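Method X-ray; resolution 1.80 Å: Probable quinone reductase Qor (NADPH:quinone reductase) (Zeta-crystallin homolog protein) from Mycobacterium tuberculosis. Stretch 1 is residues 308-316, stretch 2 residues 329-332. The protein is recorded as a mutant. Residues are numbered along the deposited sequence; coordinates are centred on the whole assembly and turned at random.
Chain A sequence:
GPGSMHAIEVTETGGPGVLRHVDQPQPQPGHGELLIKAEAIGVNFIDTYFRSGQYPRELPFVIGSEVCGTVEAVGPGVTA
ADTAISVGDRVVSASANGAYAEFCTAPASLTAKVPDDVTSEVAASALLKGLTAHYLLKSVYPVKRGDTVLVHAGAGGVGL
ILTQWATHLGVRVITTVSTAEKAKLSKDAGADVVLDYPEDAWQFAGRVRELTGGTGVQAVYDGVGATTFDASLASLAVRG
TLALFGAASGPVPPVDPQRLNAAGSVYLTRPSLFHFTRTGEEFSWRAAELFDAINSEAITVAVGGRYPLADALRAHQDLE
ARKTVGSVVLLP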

# COMPACT_ATOMS: atom_id res chain seq x y z
N PRO A 308 20.82 2.22 33.89
CA PRO A 308 22.06 1.44 33.84
C PRO A 308 21.86 0.23 32.93
O PRO A 308 20.73 -0.29 32.84
N LEU A 309 22.92 -0.20 32.24
CA LEU A 309 22.85 -1.36 31.36
C LEU A 309 22.30 -2.56 32.10
O LEU A 309 21.49 -3.31 31.56
N ALA A 310 22.70 -2.72 33.36
CA ALA A 310 22.24 -3.87 34.14
C ALA A 310 20.74 -3.85 34.40
O ALA A 310 20.15 -4.88 34.75
N ASP A 311 20.13 -2.67 34.25
CA ASP A 311 18.70 -2.52 34.45
C ASP A 311 17.91 -2.51 33.15
O ASP A 311 16.87 -1.85 33.06
N ALA A 312 18.39 -3.23 32.15
CA ALA A 312 17.64 -3.42 30.91
C ALA A 312 16.23 -3.94 31.22
O ALA A 312 15.26 -3.54 30.57
N LEU A 313 16.13 -4.82 32.20
CA LEU A 313 14.84 -5.37 32.64
C LEU A 313 13.85 -4.25 32.95
O LEU A 313 12.70 -4.27 32.51
N ARG A 314 14.32 -3.27 33.72
CA ARG A 314 13.50 -2.17 34.20
C ARG A 314 13.03 -1.32 33.02
O ARG A 314 11.88 -0.89 32.96
N ALA A 315 13.92 -1.10 32.06
CA ALA A 315 13.58 -0.34 30.86
C ALA A 315 12.50 -1.06 30.06
O ALA A 315 11.56 -0.43 29.58
N HIS A 316 12.64 -2.37 29.89
CA HIS A 316 11.64 -3.12 29.14
C HIS A 316 10.28 -3.08 29.84
O HIS A 316 9.24 -2.96 29.19
N VAL A 329 17.72 5.29 26.76
CA VAL A 329 19.02 4.68 26.53
C VAL A 329 19.47 3.89 27.74
O VAL A 329 19.08 4.19 28.87
N LEU A 330 20.30 2.87 27.49
CA LEU A 330 20.98 2.14 28.55
C LEU A 330 22.41 2.67 28.63
O LEU A 330 23.02 2.98 27.60
N LEU A 331 22.93 2.81 29.84
CA LEU A 331 24.27 3.37 30.04
C LEU A 331 25.21 2.32 30.63
O LEU A 331 24.99 1.84 31.75
N PRO A 332 26.28 1.95 29.89
CA PRO A 332 27.19 0.89 30.34
C PRO A 332 28.24 1.40 31.32
O PRO A 332 28.39 2.62 31.35

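The contact between these two stretches is small, 288 Å² counting both sides, and it is built round one leucine. Leu330, on the strand, gives up 94 Å² to the other stretch, more than any other residue here. Its CA-to-CB bond points toward the turn and helix, and the side chain takes the m,t rotamer (chi1 -59°, chi2 -178°), a relaxed leucine shape that sets its two methyls against different neighbours. Leu330 CD1 lies 3.9 Å from Ala312 CB and 4.2 Å from Leu309 CD1, while Leu330 CD2 lies 4.1 Å from Ala315 CB and 4.1 Å from Pro308 O. Ala312 and Ala315 stand three positions apart on the helix, close to one turn, so their methyls fall on the same flank; with nothing beyond CB, they let the leucine come close to the helix.

Leu309 is the second anchor, covering 66 Å². Its CA-to-CB bond runs sideways to the strand, and its t,p rotamer (chi1 167°, chi2 61°) spreads the branch over two partners: CD1 meets CD1 of Leu330, and Leu309 CD2 lies 4.2 Å from Pro332 CB. Its backbone is just as useful. N of Leu309 donates to O of Leu331 at 2.9 Å with an angle of 148°, the one hydrogen bond between the stretches. It accompanies a parallel bridge between Pro308 and Leu331, whose CA atoms are 4.8 Å apart. In such a bridge the donor to Leu331 O is the residue after the paired one, here Leu309; the pattern asks no N-H of Pro308.

Leu331, third in covered surface at 37 Å², contributes chiefly through that carbonyl; Leu331 O also lies 3.6 Å from Pro308 CA. Its side chain, again m,t, leaves sideways, and its nearest approach is Leu331 CB to Pro308 CA, 4.8 Å; the side chains of the bridged pair diverge. Val329 points away, so the strand offers Leu330 as its inward residue between two that are not directed at the helix.

No side chain makes a polar bond across the contact. Asp311 and Arg314 instead pair within their own stretch, OD2 to NH1 at 2.5 Å, away from the apolar patch, and both ring nitrogens of His316 are satisfied elsewhere in the structure. The rule to read is economical: one backbone hydrogen bond holds the strand beside the turn, Leu330 packs against Leu309, Ala312 and Ala315, and the small alanines allow its close approach.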

# COMPACT_ATOMS: atom_id res chain seq x y z
CB PRO A 308 22.25 0.98 35.30
CG PRO A 308 21.41 1.95 36.14
CD PRO A 308 20.23 2.26 35.25
CB LEU A 309 24.24 -1.68 30.79
CG LEU A 309 24.44 -3.03 30.08
CD1 LEU A 309 23.54 -3.14 28.86
CD2 LEU A 309 25.89 -3.17 29.67
CB ALA A 310 23.02 -3.98 35.47
CB ASP A 311 18.40 -1.23 35.21
CG ASP A 311 18.77 -1.31 36.68
OD1 ASP A 311 18.90 -2.43 37.20
OD2 ASP A 311 18.90 -0.24 37.30
CB ALA A 312 18.37 -4.38 29.99
CB LEU A 313 15.06 -6.27 33.87
CG LEU A 313 13.89 -6.94 34.60
CD1 LEU A 313 14.40 -8.14 35.40
CD2 LEU A 313 13.18 -5.98 35.54
CB ARG A 314 14.32 -1.35 35.22
CG ARG A 314 13.65 -0.12 35.83
CD ARG A 314 14.55 0.47 36.97
NE ARG A 314 14.92 1.88 36.77
CZ ARG A 314 16.17 2.34 36.76
NH1 ARG A 314 17.19 1.52 36.95
NH2 ARG A 314 16.40 3.64 36.56
CB ALA A 315 14.80 -0.11 30.00
CB HIS A 316 12.09 -4.55 28.87
CG HIS A 316 13.00 -4.68 27.69
ND1 HIS A 316 12.92 -5.72 26.79
CD2 HIS A 316 14.03 -3.90 27.27
CE1 HIS A 316 13.85 -5.58 25.87
NE2 HIS A 316 14.54 -4.48 26.14
CB VAL A 329 20.12 5.73 26.18
CG1 VAL A 329 19.84 6.39 24.83
CG2 VAL A 329 20.22 6.78 27.27
CB LEU A 330 21.01 0.65 28.24
CG LEU A 330 19.67 -0.03 28.07
CD1 LEU A 330 19.86 -1.53 27.81
CD2 LEU A 330 18.79 0.21 29.28
CB LEU A 331 24.18 4.58 30.97
CG LEU A 331 23.27 5.73 30.56
CD1 LEU A 331 23.22 6.77 31.67
CD2 LEU A 331 23.77 6.35 29.28
CB PRO A 332 27.88 0.47 29.04
CG PRO A 332 28.00 1.78 28.28
CD PRO A 332 26.70 2.53 28.60